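Local coordinates for peptidase (Pseudomonas aeruginosa, PDB 5LOX), which belongs to the proteasome-related Anbu (ancestral beta subunit) peptidases of the Ntn-hydrolase clan, assembles helically and probably cleaves peptide bonds, at residues A[37-43]-A[200-204]; A[109-113]-A[142-146]; A[177-181]-A[219-223]; A[188-193]-A[205-210]. The protein carries 3 engineered substitutions. All blocks are in the same frame, centred on the assembly; numbering follows the deposited sequence.

Interaction 1. Residues A[37-43]-A[200-204]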
loop_
_atom_site.group_PDB
_atom_site.type_symbol
_atom_site.label_atom_id
_atom_site.label_comp_id
_atom_site.label_asym_id
_atom_site.label_seq_id
_atom_site.Cartn_x
_atom_site.Cartn_y
_atom_site.Cartn_z
ATOM N N GLY A 37 121.437 -7.057 11.357
ATOM C CA GLY A 37 122.799 -7.298 10.912
ATOM C C GLY A 37 123.900 -6.917 11.884
ATOM O O GLY A 37 123.643 -6.326 12.929
ATOM N N THR A 38 125.133 -7.253 11.502
ATOM C CA THR A 38 126.331 -6.828 12.214
ATOM C C THR A 38 127.209 -6.082 11.210
ATOM O O THR A 38 127.467 -6.598 10.125
ATOM C CB THR A 38 127.049 -8.023 12.880
ATOM O OG1 THR A 38 126.682 -9.240 12.227
ATOM C CG2 THR A 38 126.621 -8.139 14.371
ATOM N N PRO A 39 127.614 -4.829 11.536
ATOM C CA PRO A 39 128.393 -4.042 10.560
ATOM C C PRO A 39 129.700 -4.722 10.129
ATOM O O PRO A 39 130.408 -5.267 10.957
ATOM C CB PRO A 39 128.687 -2.739 11.309
ATOM C CG PRO A 39 127.574 -2.614 12.295
ATOM C CD PRO A 39 127.262 -4.020 12.720
ATOM N N GLY A 40 129.982 -4.683 8.828
ATOM C CA GLY A 40 131.166 -5.313 8.271
ATOM C C GLY A 40 131.030 -6.810 8.039
ATOM O O GLY A 40 131.922 -7.416 7.445
ATOM N N GLU A 41 129.893 -7.389 8.432
ATOM C CA GLU A 41 129.626 -8.823 8.250
ATOM C C GLU A 41 128.293 -9.110 7.499
ATOM O O GLU A 41 128.280 -9.910 6.553
ATOM C CB GLU A 41 129.725 -9.533 9.607
ATOM C CG GLU A 41 128.622 -10.528 9.967
ATOM C CD GLU A 41 128.637 -11.812 9.163
ATOM O OE1 GLU A 41 129.600 -12.074 8.437
ATOM O OE2 GLU A 41 127.649 -12.565 9.250
ATOM N N ARG A 42 127.182 -8.471 7.869
ATOM C CA ARG A 42 125.927 -8.755 7.154
ATOM C C ARG A 42 124.844 -7.688 7.300
ATOM O O ARG A 42 124.762 -7.000 8.316
ATOM C CB ARG A 42 125.402 -10.146 7.550
ATOM C CG ARG A 42 124.298 -10.182 8.595
ATOM C CD ARG A 42 124.496 -11.241 9.689
ATOM N NE ARG A 42 125.160 -12.473 9.263
ATOM C CZ ARG A 42 124.589 -13.667 9.100
ATOM N NH1 ARG A 42 123.300 -13.867 9.316
ATOM N NH2 ARG A 42 125.337 -14.678 8.711
ATOM N N LEU A 43 124.020 -7.582 6.266
ATOM C CA LEU A 43 122.779 -6.834 6.317
ATOM C C LEU A 43 121.632 -7.723 5.844
ATOM O O LEU A 43 121.716 -8.331 4.787
ATOM C CB LEU A 43 122.817 -5.623 5.398
ATOM C CG LEU A 43 121.398 -5.069 5.156
ATOM C CD1 LEU A 43 120.977 -4.204 6.324
ATOM C CD2 LEU A 43 121.292 -4.284 3.873
ATOM N N LEU A 200 128.506 -3.966 3.053
ATOM C CA LEU A 200 128.332 -4.637 4.356
ATOM C C LEU A 200 128.120 -3.694 5.551
ATOM O O LEU A 200 128.599 -3.970 6.641
ATOM C CB LEU A 200 129.510 -5.569 4.625
ATOM C CG LEU A 200 129.711 -6.688 3.604
ATOM C CD1 LEU A 200 130.989 -7.462 3.903
ATOM C CD2 LEU A 200 128.514 -7.631 3.581
ATOM N N ILE A 201 127.394 -2.594 5.328
ATOM C CA ILE A 201 127.006 -1.658 6.387
ATOM C C ILE A 201 125.503 -1.699 6.530
ATOM O O ILE A 201 124.804 -2.150 5.623
ATOM C CB ILE A 201 127.464 -0.207 6.092
ATOM C CG1 ILE A 201 126.700 0.393 4.898
ATOM C CG2 ILE A 201 128.972 -0.160 5.858
ATOM C CD1 ILE A 201 127.094 1.816 4.536
ATOM N N LEU A 202 124.992 -1.226 7.659
ATOM C CA LEU A 202 123.545 -1.166 7.884
ATOM C C LEU A 202 123.066 0.236 7.608
ATOM O O LEU A 202 123.172 1.085 8.465
ATOM C CB LEU A 202 123.206 -1.529 9.327
ATOM C CG LEU A 202 123.241 -3.011 9.730
ATOM C CD1 LEU A 202 124.662 -3.530 9.883
ATOM C CD2 LEU A 202 122.464 -3.197 11.030
ATOM N N PRO A 203 122.534 0.493 6.417
ATOM C CA PRO A 203 122.048 1.840 6.139
ATOM C C PRO A 203 120.942 2.240 7.084
ATOM O O PRO A 203 120.203 1.385 7.539
ATOM C CB PRO A 203 121.469 1.742 4.720
ATOM C CG PRO A 203 121.915 0.423 4.194
ATOM C CD PRO A 203 122.099 -0.454 5.387
ATOM N N GLU A 204 120.810 3.528 7.363
ATOM C CA GLU A 204 119.797 3.939 8.315
ATOM C C GLU A 204 118.412 3.873 7.694
ATOM O O GLU A 204 117.436 3.677 8.397
ATOM C CB GLU A 204 120.088 5.310 8.918
ATOM C CG GLU A 204 120.917 5.193 10.191
ATOM C CD GLU A 204 121.037 6.500 10.945
ATOM O OE1 GLU A 204 120.020 7.210 11.077
ATOM O OE2 GLU A 204 122.145 6.795 11.429
#

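Interaction 2. Residues A[109-113]-A[142-146]. Engineered in segment 109-113: M112 (natural residue Leu).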
loop_
_atom_site.group_PDB
_atom_site.type_symbol
_atom_site.label_atom_id
_atom_site.label_comp_id
_atom_site.label_asym_id
_atom_site.label_seq_id
_atom_site.Cartn_x
_atom_site.Cartn_y
_atom_site.Cartn_z
ATOM N N CYS A 109 100.313 -14.601 5.947
ATOM C CA CYS A 109 101.058 -13.447 5.487
ATOM C C CYS A 109 102.246 -13.847 4.647
ATOM O O CYS A 109 102.706 -14.985 4.693
ATOM C CB CYS A 109 101.512 -12.573 6.679
ATOM S SG CYS A 109 102.530 -13.463 7.848
ATOM N N SER A 110 102.816 -12.837 4.003
ATOM C CA SER A 110 103.938 -12.986 3.110
ATOM C C SER A 110 105.054 -12.042 3.470
ATOM O O SER A 110 104.859 -11.058 4.175
ATOM C CB SER A 110 103.446 -12.728 1.702
ATOM O OG SER A 110 102.446 -11.739 1.736
ATOM N N PHE A 111 106.246 -12.356 2.986
ATOM C CA PHE A 111 107.452 -11.635 3.373
ATOM C C PHE A 111 108.389 -11.478 2.211
ATOM O O PHE A 111 108.382 -12.288 1.307
ATOM C CB PHE A 111 108.206 -12.436 4.418
ATOM C CG PHE A 111 107.472 -12.630 5.692
ATOM C CD1 PHE A 111 107.619 -11.728 6.720
ATOM C CD2 PHE A 111 106.662 -13.722 5.878
ATOM C CE1 PHE A 111 106.959 -11.903 7.918
ATOM C CE2 PHE A 111 106.007 -13.921 7.072
ATOM C CZ PHE A 111 106.154 -13.008 8.098
HETATM N N MSE A 112 109.250 -10.465 2.264
HETATM C CA MSE A 112 110.481 -10.457 1.427
HETATM C C MSE A 112 111.673 -10.425 2.338
HETATM O O MSE A 112 111.639 -9.806 3.390
HETATM C CB MSE A 112 110.573 -9.328 0.403
HETATM C CG MSE A 112 109.328 -9.467 -0.437
HETATM SE SE MSE A 112 109.519 -8.550 -2.133
HETATM C CE MSE A 112 108.736 -6.862 -1.535
ATOM N N VAL A 113 112.694 -11.178 1.957
ATOM C CA VAL A 113 113.907 -11.269 2.709
ATOM C C VAL A 113 115.019 -11.031 1.719
ATOM O O VAL A 113 115.163 -11.767 0.769
ATOM C CB VAL A 113 114.089 -12.658 3.322
ATOM C CG1 VAL A 113 115.396 -12.713 4.093
ATOM C CG2 VAL A 113 112.920 -12.983 4.234
ATOM N N PHE A 142 112.803 -7.491 -9.777
ATOM C CA PHE A 142 112.008 -6.938 -8.687
ATOM C C PHE A 142 110.862 -7.845 -8.291
ATOM O O PHE A 142 110.363 -8.602 -9.100
ATOM C CB PHE A 142 111.485 -5.551 -9.036
ATOM C CG PHE A 142 110.370 -5.552 -10.025
ATOM C CD1 PHE A 142 110.630 -5.585 -11.371
ATOM C CD2 PHE A 142 109.067 -5.495 -9.605
ATOM C CE1 PHE A 142 109.606 -5.549 -12.282
ATOM C CE2 PHE A 142 108.034 -5.471 -10.512
ATOM C CZ PHE A 142 108.304 -5.497 -11.856
ATOM N N LEU A 143 110.439 -7.724 -7.034
ATOM C CA LEU A 143 109.356 -8.514 -6.461
ATOM C C LEU A 143 108.463 -7.629 -5.614
ATOM O O LEU A 143 108.914 -6.654 -5.036
ATOM C CB LEU A 143 109.922 -9.616 -5.610
ATOM C CG LEU A 143 110.811 -10.603 -6.373
ATOM C CD1 LEU A 143 111.477 -11.586 -5.424
ATOM C CD2 LEU A 143 110.026 -11.393 -7.403
ATOM N N GLN A 144 107.177 -7.946 -5.571
ATOM C CA GLN A 144 106.199 -7.109 -4.887
ATOM C C GLN A 144 105.361 -7.901 -3.919
ATOM O O GLN A 144 105.176 -9.095 -4.072
ATOM C CB GLN A 144 105.254 -6.464 -5.897
ATOM C CG GLN A 144 105.934 -5.705 -7.026
ATOM C CD GLN A 144 104.924 -5.266 -8.062
ATOM O OE1 GLN A 144 104.443 -6.083 -8.859
ATOM N NE2 GLN A 144 104.554 -3.986 -8.032
ATOM N N LEU A 145 104.860 -7.226 -2.903
ATOM C CA LEU A 145 103.916 -7.825 -2.003
ATOM C C LEU A 145 102.778 -6.894 -1.883
ATOM O O LEU A 145 102.903 -5.699 -2.080
ATOM C CB LEU A 145 104.503 -7.980 -0.609
ATOM C CG LEU A 145 105.679 -8.926 -0.421
ATOM C CD1 LEU A 145 106.073 -8.868 1.041
ATOM C CD2 LEU A 145 105.308 -10.340 -0.816
ATOM N N GLY A 146 101.665 -7.444 -1.457
ATOM C CA GLY A 146 100.507 -6.635 -1.165
ATOM C C GLY A 146 99.790 -6.246 -2.427
ATOM O O GLY A 146 99.712 -7.023 -3.385
#

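Interaction 3. Residues A[177-181]-A[219-223]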
loop_
_atom_site.group_PDB
_atom_site.type_symbol
_atom_site.label_atom_id
_atom_site.label_comp_id
_atom_site.label_asym_id
_atom_site.label_seq_id
_atom_site.Cartn_x
_atom_site.Cartn_y
_atom_site.Cartn_z
ATOM N N ASP A 177 103.208 6.354 -5.926
ATOM C CA ASP A 177 102.366 7.464 -6.263
ATOM C C ASP A 177 101.065 6.948 -6.888
ATOM O O ASP A 177 99.979 7.221 -6.374
ATOM C CB ASP A 177 103.086 8.412 -7.222
ATOM C CG ASP A 177 102.230 9.605 -7.610
ATOM O OD1 ASP A 177 101.226 9.856 -6.917
ATOM O OD2 ASP A 177 102.591 10.321 -8.571
ATOM N N SER A 178 101.175 6.187 -7.964
ATOM C CA SER A 178 99.993 5.686 -8.641
ATOM C C SER A 178 99.145 4.802 -7.738
ATOM O O SER A 178 97.905 4.877 -7.747
ATOM C CB SER A 178 100.388 4.847 -9.855
ATOM O OG SER A 178 101.276 5.555 -10.683
ATOM N N THR A 179 99.823 3.952 -6.958
ATOM C CA THR A 179 99.131 3.022 -6.081
ATOM C C THR A 179 98.288 3.807 -5.035
ATOM O O THR A 179 97.082 3.579 -4.883
ATOM C CB THR A 179 100.125 2.091 -5.389
ATOM O OG1 THR A 179 100.766 1.259 -6.356
ATOM C CG2 THR A 179 99.407 1.210 -4.421
ATOM N N ILE A 180 98.925 4.774 -4.371
ATOM C CA ILE A 180 98.253 5.568 -3.363
ATOM C C ILE A 180 97.041 6.312 -3.899
ATOM O O ILE A 180 96.045 6.428 -3.215
ATOM C CB ILE A 180 99.209 6.557 -2.725
ATOM C CG1 ILE A 180 100.173 5.798 -1.825
ATOM C CG2 ILE A 180 98.457 7.585 -1.907
ATOM C CD1 ILE A 180 101.442 6.557 -1.525
ATOM N N ARG A 181 97.117 6.790 -5.123
ATOM C CA ARG A 181 95.991 7.492 -5.720
ATOM C C ARG A 181 94.830 6.611 -6.024
ATOM O O ARG A 181 93.704 7.083 -6.080
ATOM C CB ARG A 181 96.393 8.104 -7.053
ATOM C CG ARG A 181 97.350 9.254 -6.923
ATOM C CD ARG A 181 97.317 10.099 -8.166
ATOM N NE ARG A 181 98.605 10.758 -8.295
ATOM C CZ ARG A 181 98.825 12.052 -8.146
ATOM N NH1 ARG A 181 97.829 12.884 -7.894
ATOM N NH2 ARG A 181 100.066 12.514 -8.309
ATOM N N ARG A 219 105.742 14.061 -7.435
ATOM C CA ARG A 219 104.340 13.766 -7.697
ATOM C C ARG A 219 103.683 14.857 -8.528
ATOM O O ARG A 219 102.983 14.563 -9.494
ATOM C CB ARG A 219 103.567 13.577 -6.389
ATOM C CG ARG A 219 103.961 12.325 -5.623
ATOM C CD ARG A 219 103.157 12.173 -4.349
ATOM N NE ARG A 219 101.929 11.426 -4.582
ATOM C CZ ARG A 219 101.031 11.135 -3.646
ATOM N NH1 ARG A 219 101.213 11.548 -2.395
ATOM N NH2 ARG A 219 99.941 10.434 -3.971
ATOM N N ARG A 220 103.913 16.101 -8.138
ATOM C CA ARG A 220 103.390 17.244 -8.868
ATOM C C ARG A 220 103.908 17.270 -10.301
ATOM O O ARG A 220 103.154 17.562 -11.224
ATOM C CB ARG A 220 103.744 18.567 -8.164
ATOM C CG ARG A 220 102.601 19.183 -7.369
ATOM C CD ARG A 220 102.993 20.493 -6.685
ATOM N NE ARG A 220 103.800 20.261 -5.474
ATOM C CZ ARG A 220 105.110 20.509 -5.338
ATOM N NH1 ARG A 220 105.832 21.015 -6.331
ATOM N NH2 ARG A 220 105.710 20.248 -4.179
ATOM N N GLN A 221 105.194 16.973 -10.471
ATOM C CA GLN A 221 105.825 16.950 -11.789
ATOM C C GLN A 221 105.263 15.839 -12.649
ATOM O O GLN A 221 104.910 16.054 -13.808
ATOM C CB GLN A 221 107.324 16.723 -11.660
ATOM C CG GLN A 221 108.109 17.992 -11.485
ATOM C CD GLN A 221 109.611 17.771 -11.558
ATOM O OE1 GLN A 221 110.176 17.104 -12.483
ATOM N NE2 GLN A 221 110.287 18.336 -10.575
ATOM N N TRP A 222 105.222 14.642 -12.081
ATOM C CA TRP A 222 104.701 13.479 -12.770
ATOM C C TRP A 222 103.267 13.705 -13.234
ATOM O O TRP A 222 102.938 13.364 -14.345
ATOM C CB TRP A 222 104.798 12.249 -11.888
ATOM C CG TRP A 222 104.649 10.972 -12.625
ATOM C CD1 TRP A 222 103.571 10.198 -12.674
ATOM C CD2 TRP A 222 105.641 10.319 -13.407
ATOM N NE1 TRP A 222 103.805 9.088 -13.437
ATOM C CE2 TRP A 222 105.075 9.136 -13.905
ATOM C CE3 TRP A 222 106.950 10.615 -13.728
ATOM C CZ2 TRP A 222 105.764 8.247 -14.715
ATOM C CZ3 TRP A 222 107.645 9.734 -14.538
ATOM C CH2 TRP A 222 107.048 8.560 -15.023
ATOM N N SER A 223 102.444 14.366 -12.434
ATOM C CA SER A 223 101.071 14.696 -12.870
ATOM C C SER A 223 101.042 15.598 -14.063
ATOM O O SER A 223 100.380 15.312 -15.040
ATOM C CB SER A 223 100.286 15.386 -11.770
ATOM O OG SER A 223 99.720 14.400 -10.977
#

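Interaction 4. Residues A[188-193]-A[205-210]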
loop_
_atom_site.group_PDB
_atom_site.type_symbol
_atom_site.label_atom_id
_atom_site.label_comp_id
_atom_site.label_asym_id
_atom_site.label_seq_id
_atom_site.Cartn_x
_atom_site.Cartn_y
_atom_site.Cartn_z
HETATM N N MSE A 188 100.755 6.442 3.188
HETATM C CA MSE A 188 101.982 6.936 3.806
HETATM C C MSE A 188 101.872 6.946 5.303
HETATM O O MSE A 188 100.787 6.939 5.843
HETATM C CB MSE A 188 102.180 8.342 3.279
HETATM C CG MSE A 188 102.642 8.271 1.817
HETATM SE SE MSE A 188 103.184 10.085 1.314
HETATM C CE MSE A 188 101.315 10.704 1.016
ATOM N N PRO A 189 102.992 6.996 5.999
ATOM C CA PRO A 189 104.368 7.151 5.522
ATOM C C PRO A 189 104.890 5.936 4.791
ATOM O O PRO A 189 104.388 4.830 5.013
ATOM C CB PRO A 189 105.176 7.384 6.820
ATOM C CG PRO A 189 104.325 6.796 7.897
ATOM C CD PRO A 189 102.919 7.081 7.457
ATOM N N LEU A 190 105.918 6.158 3.978
ATOM C CA LEU A 190 106.683 5.080 3.373
ATOM C C LEU A 190 108.018 4.929 4.061
ATOM O O LEU A 190 108.535 5.869 4.655
ATOM C CB LEU A 190 106.972 5.387 1.915
ATOM C CG LEU A 190 105.805 5.892 1.077
ATOM C CD1 LEU A 190 106.260 5.994 -0.366
ATOM C CD2 LEU A 190 104.626 4.954 1.186
ATOM N N ASP A 191 108.590 3.738 3.944
ATOM C CA ASP A 191 109.898 3.451 4.520
ATOM C C ASP A 191 110.785 2.903 3.411
ATOM O O ASP A 191 110.387 1.970 2.710
ATOM C CB ASP A 191 109.760 2.445 5.664
ATOM C CG ASP A 191 109.043 3.037 6.895
ATOM O OD1 ASP A 191 109.568 4.038 7.463
ATOM O OD2 ASP A 191 107.958 2.496 7.278
ATOM N N LEU A 192 111.962 3.516 3.226
ATOM C CA LEU A 192 112.884 3.114 2.162
ATOM C C LEU A 192 114.178 2.668 2.749
ATOM O O LEU A 192 114.589 3.148 3.802
ATOM C CB LEU A 192 113.206 4.289 1.253
ATOM C CG LEU A 192 112.053 5.205 0.914
ATOM C CD1 LEU A 192 112.558 6.421 0.179
ATOM C CD2 LEU A 192 111.040 4.460 0.069
ATOM N N LEU A 193 114.865 1.814 2.015
ATOM C CA LEU A 193 116.241 1.478 2.345
ATOM C C LEU A 193 116.998 1.103 1.101
ATOM O O LEU A 193 116.522 0.324 0.285
ATOM C CB LEU A 193 116.285 0.334 3.325
ATOM C CG LEU A 193 117.676 0.014 3.852
ATOM C CD1 LEU A 193 117.623 -0.378 5.314
ATOM C CD2 LEU A 193 118.340 -1.080 3.043
ATOM N N GLY A 205 118.329 3.994 6.378
ATOM C CA GLY A 205 117.033 3.980 5.717
ATOM C C GLY A 205 116.380 5.338 5.930
ATOM O O GLY A 205 116.949 6.187 6.592
ATOM N N TYR A 206 115.201 5.551 5.360
ATOM C CA TYR A 206 114.592 6.856 5.363
ATOM C C TYR A 206 113.092 6.750 5.285
ATOM O O TYR A 206 112.539 5.896 4.598
ATOM C CB TYR A 206 115.098 7.642 4.162
ATOM C CG TYR A 206 114.519 9.046 4.031
ATOM C CD1 TYR A 206 115.139 10.133 4.608
ATOM C CD2 TYR A 206 113.354 9.274 3.276
ATOM C CE1 TYR A 206 114.631 11.405 4.460
ATOM C CE2 TYR A 206 112.832 10.550 3.136
ATOM C CZ TYR A 206 113.483 11.607 3.730
ATOM O OH TYR A 206 112.992 12.868 3.554
ATOM N N ARG A 207 112.416 7.641 5.987
ATOM C CA ARG A 207 110.964 7.636 6.002
ATOM C C ARG A 207 110.387 8.822 5.241
ATOM O O ARG A 207 110.680 9.984 5.510
ATOM C CB ARG A 207 110.436 7.596 7.450
ATOM C CG ARG A 207 108.969 7.986 7.578
ATOM C CD ARG A 207 108.347 7.518 8.880
ATOM N NE ARG A 207 108.117 6.082 8.875
ATOM C CZ ARG A 207 107.496 5.434 9.841
ATOM N NH1 ARG A 207 107.021 6.097 10.868
ATOM N NH2 ARG A 207 107.339 4.115 9.770
ATOM N N VAL A 208 109.493 8.504 4.328
ATOM C CA VAL A 208 108.835 9.525 3.547
ATOM C C VAL A 208 107.475 9.864 4.130
ATOM O O VAL A 208 106.552 9.070 4.034
ATOM C CB VAL A 208 108.608 9.043 2.090
ATOM C CG1 VAL A 208 108.003 10.169 1.256
ATOM C CG2 VAL A 208 109.909 8.537 1.477
ATOM N N THR A 209 107.342 11.066 4.668
ATOM C CA THR A 209 106.042 11.491 5.174
ATOM C C THR A 209 105.231 12.284 4.151
ATOM O O THR A 209 105.737 12.706 3.141
ATOM C CB THR A 209 106.174 12.317 6.476
ATOM O OG1 THR A 209 106.717 13.596 6.173
ATOM C CG2 THR A 209 107.071 11.610 7.477
ATOM N N GLU A 210 103.954 12.425 4.452
ATOM C CA GLU A 210 103.059 13.386 3.838
ATOM C C GLU A 210 103.751 14.696 3.419
ATOM O O GLU A 210 103.497 15.223 2.366
ATOM C CB GLU A 210 101.988 13.712 4.890
ATOM C CG GLU A 210 100.796 14.520 4.417
ATOM C CD GLU A 210 99.560 13.664 4.244
ATOM O OE1 GLU A 210 98.568 13.929 4.964
ATOM O OE2 GLU A 210 99.582 12.723 3.415
#

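Interaction 1. Residues A[37-43]-A[200-204]
L202 lays the end of its side chain over the turn that joins strands 33-38 and 42-50. L202 CD1 lies 3.6 Å from P39 N, 3.8 Å from T38 C and 3.8 Å from R42 O. L202 CD2 reaches G37 O at 3.8 Å. These are van der Waals contacts with backbone. G37 leaves room for them: a side chain there would point at L202 CD1 and clash with R42 O. The P39 ring adds an apolar contact, with CD 3.9 Å from L202 CD1. Strands 33-38 and 42-50 form a beta hairpin whose turn, 39-41, is closed by R42 N to T38 O at 2.9 Å and by a weak bond from T38 N to R42 O at 3.2 Å. It lies at one end of the beta sandwich of the proteasome-type Ntn fold. The segment 200-204 belongs to the loop between strands 190-196 and 206-208 of the other sheet, so the contact joins the two sheets at this end. One hydrogen bond joins the segments, from G40 N to L200 O at 2.7 Å. G40 sits in the turn with positive phi, a conformation that glycine adopts readily. L200 CD2 packs 3.8 Å from E41 O. Deeper in, L43 CD1 meets P203 CD at 4.0 Å and L202 CG at 4.3 Å. L43 also touches Y195, whose hydroxyl is hydrogen-bonded to L200 N.

Interaction 2. Residues A[109-113]-A[142-146]
L145 and M112 bury the most surface here, with L143 and S110 next. M112 is an engineered selenomethionine; the natural residue is Leu. Its CA-to-CB bond points toward 142-146, and those of L143 and L145 point back toward 109-113. M112 CG lies 3.6 Å from L145 CD1. M112 SE lies 3.7 Å from L143 CB, and M112 CE comes to 3.5 Å from L143 O. The M112 side chain thus spans L143 and L145. L145 also reaches the backbone, with CD1 3.7 Å from F111 C, and its CD2 meets S110 CB at 3.9 Å. No hydrogen bond crosses the contact. The two strands are not sheet neighbours: their axes come no closer than 7.8 Å, at 150° between directions. They belong to the two stacked antiparallel sheets of the beta sandwich of the proteasome-type Ntn fold, and this apolar layer lies between the sheets. Strand 42-50 pairs with 109-117 and strand 2-8 with 142-146; L145 touches A49 and C3, one from each. Alternate side chains face the helices: F111 packs on V86 of helix 79-97, and F142 on L155 of helix 152-158.

Interaction 3. Residues A[177-181]-A[219-223]
R219 opens the segment and buries more surface than any other residue of the contact. Its long side chain, bent at chi3 (89°), reaches across to D177 on helix 165-182. R219 NE donates to D177 OD1 at 2.9 Å and R219 NH2 to the same oxygen at 3.3 Å, forming a salt bridge. I180 CG2 lies 3.8 Å from R219 NH2, beside the salt bridge. R181, one turn after D177, binds the carboxylate weakly: R181 NE is 3.1 Å from D177 OD1 and R181 NH2 is 3.4 Å from D177 OD2. W222 points toward the first helix, and its CD1 lies 4.2 Å from D177 OD2. W222 also packs on L230 of a second subunit. S223 ends the segment, with OG 3.3 Å from R181 NH2 but at a poor angle for a hydrogen bond. The helices run at 86°, with axes 12.0 Å apart, so long side chains fill the gap. R157 of the second subunit adds a salt bridge to D177 OD2. One carboxylate, shared by three arginines, offsets their charge only in part, yet holds R181 and R219 close despite like charge. The network ties both helices to the neighbouring subunit.

Interaction 4. Residues A[188-193]-A[205-210]
Strands 190-193 and 206-208 run antiparallel, their axes 4.7 Å apart at closest. L190 and V208 form a hydrogen-bonded pair, with L190 N to V208 O at 3.0 Å and V208 N to L190 O at 2.8 Å. L192 and Y206 repeat it, with L192 N to Y206 O at 2.8 Å and Y206 N to L192 O at 2.9 Å. D191 and R207 are the non-hydrogen-bonded pair between them. Their side chains form a salt bridge, with R207 NE 2.9 Å and R207 NH2 3.2 Å (weak) from D191 OD1, and R207 NH2 3.0 Å from D191 OD2. P189 CB lies over one face of the guanidinium. R207 also bridges to D139 of a third subunit. On the sheet face that carries L190, L192, Y206 and V208, L192 CD1 packs 3.6 Å from V208 CG2; Y206 hydrogen-bonds D212 and stacks on Y240 of a second subunit. This is a beta hairpin with a long connecting loop, at the edge of one sheet of the proteasome-type sandwich.

How the interactions relate
Interaction 2 lies nearest the middle of the chain and is apolar, without hydrogen bonds. Interaction 1 is a surface contact that joins the same two sheets at one end, with a hydrogen bond added. Its centre is about 21 Å from that of interaction 2. Interaction 4 differs in kind: it pairs strands within one sheet by backbone bonds. Its L193 touches P203 of interaction 1, on the loop of the same hairpin. Interaction 3 is polar and joins the helices that precede and follow that hairpin. M188 links the two, packing on I180 and R219. Interactions 3 and 4 both reach a second subunit, while interactions 1 and 2 touch no other chain.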